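Local coordinates for protein putative hydrolase (Bacteroides ovatus, PDB 4HBS) that is a putative hydrolase of unknown substrate with a five-bladed beta-propeller fold, possibly acting on carbohydrates as relatives in its beta-fructosidase clan do, at residues A[68-80]-A[92-104]. Residues are numbered along the deposited sequence; the frame is centred on the assembly and turned at random.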
ATOM      1  N   ASP A  68      -9.346 -18.252   0.638  1.00 59.76           N
ATOM      2  CA  ASP A  68     -10.471 -18.709  -0.197  1.00 59.98           C
ATOM      3  C   ASP A  68     -10.307 -18.324  -1.690  1.00 62.20           C
ATOM      4  O   ASP A  68     -11.243 -18.517  -2.465  1.00 62.62           O
ATOM      5  CB  ASP A  68     -11.814 -18.167   0.352  1.00 61.85           C
ATOM      6  CG  ASP A  68     -11.827 -16.684   0.695  1.00 69.89           C
ATOM      7  OD1 ASP A  68     -11.343 -15.877  -0.134  1.00 67.90           O
ATOM      8  OD2 ASP A  68     -12.258 -16.341   1.817  1.00 76.13           O
ATOM      9  N   GLY A  69      -9.140 -17.794  -2.077  1.00 56.59           N
ATOM     10  CA  GLY A  69      -8.867 -17.411  -3.454  1.00 55.48           C
ATOM     11  C   GLY A  69      -9.127 -15.953  -3.769  1.00 58.37           C
ATOM     12  O   GLY A  69      -8.747 -15.493  -4.849  1.00 57.77           O
ATOM     13  N   ASN A  70      -9.779 -15.205  -2.844  1.00 53.98           N
ATOM     14  CA  ASN A  70     -10.055 -13.782  -3.046  1.00 51.55           C
ATOM     15  C   ASN A  70      -8.859 -12.967  -2.598  1.00 53.45           C
ATOM     16  O   ASN A  70      -7.941 -13.512  -1.983  1.00 53.33           O
ATOM     17  CB  ASN A  70     -11.292 -13.347  -2.258  1.00 51.37           C
ATOM     18  CG  ASN A  70     -12.540 -14.146  -2.536  1.00 71.92           C
ATOM     19  OD1 ASN A  70     -12.784 -14.578  -3.657  1.00 69.66           O
ATOM     20  ND2 ASN A  70     -13.354 -14.383  -1.510  1.00 60.77           N
ATOM     21  N   ILE A  71      -8.869 -11.653  -2.913  1.00 48.02           N
ATOM     22  CA  ILE A  71      -7.812 -10.703  -2.541  1.00 45.82           C
ATOM     23  C   ILE A  71      -8.467  -9.537  -1.830  1.00 50.39           C
ATOM     24  O   ILE A  71      -9.467  -9.002  -2.315  1.00 49.75           O
ATOM     25  CB  ILE A  71      -6.988 -10.227  -3.771  1.00 47.46           C
ATOM     26  CG1 ILE A  71      -6.273 -11.414  -4.428  1.00 48.02           C
ATOM     27  CG2 ILE A  71      -5.981  -9.116  -3.368  1.00 46.88           C
ATOM     28  CD1 ILE A  71      -5.705 -11.129  -5.708  1.00 51.52           C
ATOM     29  N   PHE A  72      -7.894  -9.129  -0.693  1.00 47.20           N
ATOM     30  CA  PHE A  72      -8.401  -8.018   0.102  1.00 45.92           C
ATOM     31  C   PHE A  72      -7.629  -6.747  -0.275  1.00 47.94           C
ATOM     32  O   PHE A  72      -6.412  -6.746  -0.218  1.00 46.62           O
ATOM     33  CB  PHE A  72      -8.258  -8.341   1.599  1.00 48.39           C
ATOM     34  CG  PHE A  72      -8.398  -7.147   2.504  1.00 49.81           C
ATOM     35  CD1 PHE A  72      -9.644  -6.733   2.948  1.00 53.62           C
ATOM     36  CD2 PHE A  72      -7.290  -6.389   2.853  1.00 52.03           C
ATOM     37  CE1 PHE A  72      -9.775  -5.584   3.725  1.00 54.46           C
ATOM     38  CE2 PHE A  72      -7.424  -5.242   3.627  1.00 54.59           C
ATOM     39  CZ  PHE A  72      -8.663  -4.837   4.049  1.00 53.03           C
ATOM     40  N   TRP A  73      -8.339  -5.672  -0.634  1.00 44.06           N
ATOM     41  CA  TRP A  73      -7.740  -4.378  -0.986  1.00 42.30           C
ATOM     42  C   TRP A  73      -8.132  -3.353   0.042  1.00 45.05           C
ATOM     43  O   TRP A  73      -9.325  -3.260   0.337  1.00 46.22           O
ATOM     44  CB  TRP A  73      -8.241  -3.904  -2.361  1.00 40.37           C
ATOM     45  CG  TRP A  73      -7.815  -4.761  -3.496  1.00 41.78           C
ATOM     46  CD1 TRP A  73      -8.261  -6.019  -3.791  1.00 45.57           C
ATOM     47  CD2 TRP A  73      -6.927  -4.391  -4.552  1.00 41.37           C
ATOM     48  NE1 TRP A  73      -7.682  -6.465  -4.954  1.00 45.24           N
ATOM     49  CE2 TRP A  73      -6.876  -5.477  -5.456  1.00 46.13           C
ATOM     50  CE3 TRP A  73      -6.129  -3.261  -4.803  1.00 41.73           C
ATOM     51  CZ2 TRP A  73      -6.048  -5.468  -6.584  1.00 45.28           C
ATOM     52  CZ3 TRP A  73      -5.322  -3.248  -5.929  1.00 43.05           C
ATOM     53  CH2 TRP A  73      -5.287  -4.339  -6.806  1.00 44.70           C
ATOM     54  N   SER A  74      -7.174  -2.568   0.571  1.00 38.73           N
ATOM     55  CA  SER A  74      -7.487  -1.474   1.498  1.00 37.79           C
ATOM     56  C   SER A  74      -7.020  -0.162   0.908  1.00 42.76           C
ATOM     57  O   SER A  74      -5.982  -0.113   0.238  1.00 43.56           O
ATOM     58  CB  SER A  74      -6.875  -1.687   2.877  1.00 39.93           C
ATOM     59  OG  SER A  74      -5.464  -1.643   2.890  1.00 44.56           O
ATOM     60  N   PHE A  75      -7.788   0.903   1.144  1.00 38.71           N
ATOM     61  CA  PHE A  75      -7.485   2.230   0.630  1.00 37.63           C
ATOM     62  C   PHE A  75      -7.531   3.221   1.733  1.00 45.31           C
ATOM     63  O   PHE A  75      -8.221   3.012   2.734  1.00 46.46           O
ATOM     64  CB  PHE A  75      -8.480   2.650  -0.475  1.00 38.55           C
ATOM     65  CG  PHE A  75      -8.626   1.629  -1.577  1.00 39.50           C
ATOM     66  CD1 PHE A  75      -9.478   0.543  -1.430  1.00 41.75           C
ATOM     67  CD2 PHE A  75      -7.870   1.723  -2.745  1.00 40.39           C
ATOM     68  CE1 PHE A  75      -9.557  -0.442  -2.409  1.00 42.70           C
ATOM     69  CE2 PHE A  75      -7.951   0.726  -3.726  1.00 43.40           C
ATOM     70  CZ  PHE A  75      -8.803  -0.345  -3.551  1.00 41.77           C
ATOM     71  N   ASN A  76      -6.817   4.331   1.533  1.00 42.51           N
ATOM     72  CA  ASN A  76      -6.760   5.464   2.442  1.00 41.37           C
ATOM     73  C   ASN A  76      -7.731   6.477   1.840  1.00 45.60           C
ATOM     74  O   ASN A  76      -8.796   6.047   1.356  1.00 48.04           O
ATOM     75  CB  ASN A  76      -5.297   5.954   2.583  1.00 38.53           C
ATOM     76  CG  ASN A  76      -4.396   4.989   3.323  1.00 47.81           C
ATOM     77  OD1 ASN A  76      -4.846   4.119   4.063  1.00 39.00           O
ATOM     78  ND2 ASN A  76      -3.093   5.114   3.134  1.00 41.40           N
ATOM     79  N   ASP A  77      -7.419   7.787   1.846  1.00 38.94           N
ATOM     80  CA  ASP A  77      -8.339   8.793   1.336  1.00 37.15           C
ATOM     81  C   ASP A  77      -8.747   8.463  -0.098  1.00 42.15           C
ATOM     82  O   ASP A  77      -7.881   8.421  -0.966  1.00 41.06           O
ATOM     83  CB  ASP A  77      -7.711  10.177   1.423  1.00 38.08           C
ATOM     84  CG  ASP A  77      -7.474  10.711   2.817  1.00 47.91           C
ATOM     85  OD1 ASP A  77      -7.785   9.991   3.795  1.00 49.17           O
ATOM     86  OD2 ASP A  77      -6.954  11.842   2.939  1.00 51.08           O
ATOM     87  N   SER A  78     -10.051   8.134  -0.328  1.00 40.02           N
ATOM     88  CA  SER A  78     -10.568   7.753  -1.647  1.00 39.97           C
ATOM     89  C   SER A  78     -11.847   8.483  -2.009  1.00 42.92           C
ATOM     90  O   SER A  78     -12.666   8.723  -1.141  1.00 42.79           O
ATOM     91  CB  SER A  78     -10.857   6.255  -1.690  1.00 44.92           C
ATOM     92  OG  SER A  78      -9.690   5.470  -1.545  1.00 56.35           O
ATOM     93  N   PHE A  79     -12.041   8.770  -3.316  1.00 38.58           N
ATOM     94  CA  PHE A  79     -13.241   9.410  -3.847  1.00 37.63           C
ATOM     95  C   PHE A  79     -14.293   8.355  -4.190  1.00 41.15           C
ATOM     96  O   PHE A  79     -14.029   7.453  -4.980  1.00 40.28           O
ATOM     97  CB  PHE A  79     -12.943  10.227  -5.112  1.00 38.96           C
ATOM     98  CG  PHE A  79     -12.097  11.446  -4.899  1.00 39.31           C
ATOM     99  CD1 PHE A  79     -12.581  12.532  -4.187  1.00 41.75           C
ATOM    100  CD2 PHE A  79     -10.826  11.537  -5.453  1.00 40.23           C
ATOM    101  CE1 PHE A  79     -11.787  13.665  -3.981  1.00 41.54           C
ATOM    102  CE2 PHE A  79     -10.037  12.672  -5.252  1.00 42.11           C
ATOM    103  CZ  PHE A  79     -10.522  13.728  -4.514  1.00 39.70           C
ATOM    104  N   TYR A  80     -15.486   8.496  -3.617  1.00 37.33           N
ATOM    105  CA  TYR A  80     -16.624   7.643  -3.875  1.00 37.16           C
ATOM    106  C   TYR A  80     -17.688   8.527  -4.407  1.00 43.05           C
ATOM    107  O   TYR A  80     -18.069   9.457  -3.714  1.00 42.81           O
ATOM    108  CB  TYR A  80     -17.070   6.961  -2.597  1.00 37.78           C
ATOM    109  CG  TYR A  80     -16.249   5.746  -2.266  1.00 38.30           C
ATOM    110  CD1 TYR A  80     -15.103   5.848  -1.490  1.00 39.10           C
ATOM    111  CD2 TYR A  80     -16.621   4.484  -2.720  1.00 39.22           C
ATOM    112  CE1 TYR A  80     -14.346   4.724  -1.167  1.00 39.00           C
ATOM    113  CE2 TYR A  80     -15.909   3.346  -2.353  1.00 39.30           C
ATOM    114  CZ  TYR A  80     -14.760   3.470  -1.589  1.00 45.46           C
ATOM    115  OH  TYR A  80     -13.999   2.367  -1.289  1.00 47.84           O
ATOM    116  N   CYS A  92     -18.412  13.710  -5.270  1.00 52.36           N
ATOM    117  CA  CYS A  92     -17.783  12.603  -4.538  1.00 50.89           C
ATOM    118  C   CYS A  92     -17.655  12.868  -3.050  1.00 50.14           C
ATOM    119  O   CYS A  92     -17.587  14.006  -2.604  1.00 50.09           O
ATOM    120  CB  CYS A  92     -16.406  12.290  -5.124  1.00 51.22           C
ATOM    121  SG  CYS A  92     -16.443  11.588  -6.789  1.00 56.21           S
ATOM    122  N   SER A  93     -17.511  11.776  -2.311  1.00 43.56           N
ATOM    123  CA  SER A  93     -17.246  11.709  -0.884  1.00 42.07           C
ATOM    124  C   SER A  93     -15.774  11.471  -0.763  1.00 44.76           C
ATOM    125  O   SER A  93     -15.211  10.901  -1.685  1.00 45.37           O
ATOM    126  CB  SER A  93     -17.997  10.531  -0.286  1.00 47.13           C
ATOM    127  OG  SER A  93     -18.554  10.840   0.980  1.00 66.44           O
ATOM    128  N   PHE A  94     -15.139  11.791   0.356  1.00 39.09           N
ATOM    129  CA  PHE A  94     -13.713  11.522   0.479  1.00 36.89           C
ATOM    130  C   PHE A  94     -13.410  10.769   1.792  1.00 41.73           C
ATOM    131  O   PHE A  94     -12.604  11.253   2.609  1.00 42.88           O
ATOM    132  CB  PHE A  94     -12.922  12.846   0.348  1.00 37.72           C
ATOM    133  CG  PHE A  94     -11.474  12.722  -0.099  1.00 37.42           C
ATOM    134  CD1 PHE A  94     -11.125  11.918  -1.180  1.00 38.59           C
ATOM    135  CD2 PHE A  94     -10.471  13.471   0.511  1.00 37.25           C
ATOM    136  CE1 PHE A  94      -9.807  11.820  -1.595  1.00 37.96           C
ATOM    137  CE2 PHE A  94      -9.151  13.393   0.064  1.00 38.14           C
ATOM    138  CZ  PHE A  94      -8.832  12.593  -1.000  1.00 35.60           C
ATOM    139  N   PRO A  95     -13.995   9.537   1.977  1.00 36.34           N
ATOM    140  CA  PRO A  95     -13.724   8.748   3.196  1.00 35.68           C
ATOM    141  C   PRO A  95     -12.242   8.562   3.505  1.00 39.56           C
ATOM    142  O   PRO A  95     -11.452   8.381   2.588  1.00 38.50           O
ATOM    143  CB  PRO A  95     -14.377   7.388   2.880  1.00 37.46           C
ATOM    144  CG  PRO A  95     -14.617   7.388   1.440  1.00 41.43           C
ATOM    145  CD  PRO A  95     -14.932   8.801   1.114  1.00 37.62           C
ATOM    146  N   ARG A  96     -11.873   8.562   4.798  1.00 37.61           N
ATOM    147  CA  ARG A  96     -10.466   8.410   5.196  1.00 37.01           C
ATOM    148  C   ARG A  96      -9.923   7.020   4.951  1.00 42.38           C
ATOM    149  O   ARG A  96      -8.716   6.876   4.808  1.00 42.64           O
ATOM    150  CB  ARG A  96     -10.235   8.855   6.651  1.00 33.23           C
ATOM    151  CG  ARG A  96     -10.632  10.315   6.908  1.00 35.82           C
ATOM    152  CD  ARG A  96     -10.288  11.284   5.754  1.00 40.35           C
ATOM    153  NE  ARG A  96      -9.843  12.610   6.217  1.00 47.99           N
ATOM    154  CZ  ARG A  96      -8.604  13.097   6.113  1.00 56.36           C
ATOM    155  NH1 ARG A  96      -7.638  12.367   5.575  1.00 25.43           N
ATOM    156  NH2 ARG A  96      -8.320  14.312   6.567  1.00 60.98           N
ATOM    157  N   ASN A  97     -10.781   6.032   4.811  1.00 40.29           N
ATOM    158  CA  ASN A  97     -10.360   4.686   4.466  1.00 40.79           C
ATOM    159  C   ASN A  97     -11.563   3.870   4.034  1.00 46.59           C
ATOM    160  O   ASN A  97     -12.709   4.204   4.357  1.00 46.41           O
ATOM    161  CB  ASN A  97      -9.607   3.987   5.614  1.00 39.23           C
ATOM    162  CG  ASN A  97     -10.361   3.961   6.909  1.00 52.82           C
ATOM    163  OD1 ASN A  97     -11.436   3.383   6.995  1.00 41.02           O
ATOM    164  ND2 ASN A  97      -9.844   4.614   7.949  1.00 48.75           N
ATOM    165  N   SER A  98     -11.292   2.804   3.309  1.00 43.08           N
ATOM    166  CA  SER A  98     -12.318   1.906   2.809  1.00 43.00           C
ATOM    167  C   SER A  98     -11.672   0.621   2.397  1.00 45.71           C
ATOM    168  O   SER A  98     -10.440   0.556   2.301  1.00 44.41           O
ATOM    169  CB  SER A  98     -13.070   2.533   1.637  1.00 45.64           C
ATOM    170  OG  SER A  98     -12.199   2.979   0.614  1.00 50.30           O
ATOM    171  N   ILE A  99     -12.478  -0.420   2.201  1.00 41.87           N
ATOM    172  CA  ILE A  99     -11.958  -1.717   1.811  1.00 41.21           C
ATOM    173  C   ILE A  99     -12.796  -2.295   0.667  1.00 43.96           C
ATOM    174  O   ILE A  99     -13.880  -1.796   0.335  1.00 44.73           O
ATOM    175  CB  ILE A  99     -11.860  -2.685   3.032  1.00 45.16           C
ATOM    176  CG1 ILE A  99     -13.261  -3.089   3.567  1.00 46.07           C
ATOM    177  CG2 ILE A  99     -10.969  -2.073   4.142  1.00 45.33           C
ATOM    178  CD1 ILE A  99     -13.282  -4.034   4.765  1.00 48.53           C
HETATM  179  N   MSE A 100     -12.253  -3.336   0.060  1.00 39.01           N
HETATM  180  CA  MSE A 100     -12.855  -4.046  -1.067  1.00 38.41           C
HETATM  181  C   MSE A 100     -12.318  -5.483  -1.108  1.00 44.46           C
HETATM  182  O   MSE A 100     -11.244  -5.745  -0.564  1.00 43.55           O
HETATM  183  CB  MSE A 100     -12.506  -3.273  -2.366  1.00 38.52           C
HETATM  184  CG  MSE A 100     -12.974  -3.921  -3.671  1.00 43.15           C
HETATM  185 SE   MSE A 100     -11.629  -4.983  -4.485  0.75 47.69          SE
HETATM  186  CE  MSE A 100     -10.649  -3.659  -5.199  1.00 42.87           C
ATOM    187  N   VAL A 101     -13.086  -6.409  -1.705  1.00 43.99           N
ATOM    188  CA  VAL A 101     -12.685  -7.811  -1.897  1.00 45.13           C
ATOM    189  C   VAL A 101     -12.720  -8.104  -3.380  1.00 49.92           C
ATOM    190  O   VAL A 101     -13.765  -7.925  -3.996  1.00 50.15           O
ATOM    191  CB  VAL A 101     -13.568  -8.848  -1.137  1.00 49.95           C
ATOM    192  CG1 VAL A 101     -13.052 -10.261  -1.394  1.00 50.58           C
ATOM    193  CG2 VAL A 101     -13.617  -8.566   0.360  1.00 49.53           C
ATOM    194  N   GLN A 102     -11.598  -8.555  -3.952  1.00 46.42           N
ATOM    195  CA  GLN A 102     -11.526  -8.945  -5.356  1.00 46.71           C
ATOM    196  C   GLN A 102     -11.692 -10.432  -5.430  1.00 53.91           C
ATOM    197  O   GLN A 102     -10.910 -11.139  -4.799  1.00 54.86           O
ATOM    198  CB  GLN A 102     -10.188  -8.546  -5.963  1.00 46.86           C
ATOM    199  CG  GLN A 102      -9.981  -8.998  -7.411  1.00 53.78           C
ATOM    200  CD  GLN A 102      -8.585  -8.770  -7.902  1.00 65.01           C
ATOM    201  OE1 GLN A 102      -7.703  -8.342  -7.170  1.00 61.23           O
ATOM    202  NE2 GLN A 102      -8.341  -9.106  -9.145  1.00 59.85           N
ATOM    203  N   THR A 103     -12.670 -10.925  -6.215  1.00 51.38           N
ATOM    204  CA  THR A 103     -12.895 -12.360  -6.401  1.00 52.41           C
ATOM    205  C   THR A 103     -12.248 -12.805  -7.710  1.00 58.09           C
ATOM    206  O   THR A 103     -12.021 -11.968  -8.581  1.00 56.49           O
ATOM    207  CB  THR A 103     -14.400 -12.651  -6.424  1.00 55.27           C
ATOM    208  OG1 THR A 103     -15.008 -11.854  -7.450  1.00 55.52           O
ATOM    209  CG2 THR A 103     -15.059 -12.387  -5.091  1.00 50.34           C
ATOM    210  N   PRO A 104     -11.997 -14.118  -7.928  1.00 57.30           N
ATOM    211  CA  PRO A 104     -11.422 -14.545  -9.223  1.00 57.80           C
ATOM    212  C   PRO A 104     -12.288 -14.134 -10.427  1.00 62.79           C
ATOM    213  O   PRO A 104     -13.513 -14.282 -10.356  1.00 64.06           O
ATOM    214  CB  PRO A 104     -11.354 -16.070  -9.083  1.00 60.84           C
ATOM    215  CG  PRO A 104     -11.291 -16.308  -7.622  1.00 64.54           C
ATOM    216  CD  PRO A 104     -12.170 -15.269  -7.019  1.00 59.28           C
TER
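W73 pairs with M100 at the middle of an antiparallel strand pair, 71-75 against 98-102, the two inner strands of a four-stranded blade in this five-bladed beta-propeller. Six backbone hydrogen bonds set the register, two each at I71-Q102, W73-M100 and F75-S98, while F72-V101 and S74-I99 are non-hydrogen-bonded pairs. Beyond N76 and N97 both chains bend together; S78 N to P95 O, then two bonds between Y80 and S93, resume the antiparallel pairing.

Apolar packing differs on the two faces. On that of F72 and S74, F72 CZ meets I99 CG2 at 3.6 Å, and M170 and M172 of strand 169-178 pack against the F72 ring, joining this blade to the next. On the other face the selenomethionine M100 sends CG away from the backbone N (chi1 176°) and folds back at chi2 and chi3, bringing CE over the five-membered ring of W73, 3.7 Å from its centroid and 19° off the normal; SE sits obliquely beside it. Farther along, F79 and F94 form an offset stack, centroids 4.3 Å apart and planes at 26°, and D77 CB lies over the F94 ring as a CH-pi contact.

Polar side chains tie the segments at three places. R96 NH1 forms a salt bridge to D77 OD2 at 2.8 Å and a hydrogen bond to D77 OD1 at 3.0 Å, while W159 NE1 also bonds OD1 and R96 NE binds D153 O. Across the bend, Y80 OH and S98 OG share a hydrogen bond of 2.7 Å, with OG in the tyrosine ring plane. At the far end the extended Q102 side chain gives its NE2 to Y45 OH, near a bound glycerol, and W73 NE1 donates from the indole edge to Q102 OE1 at 2.9 Å.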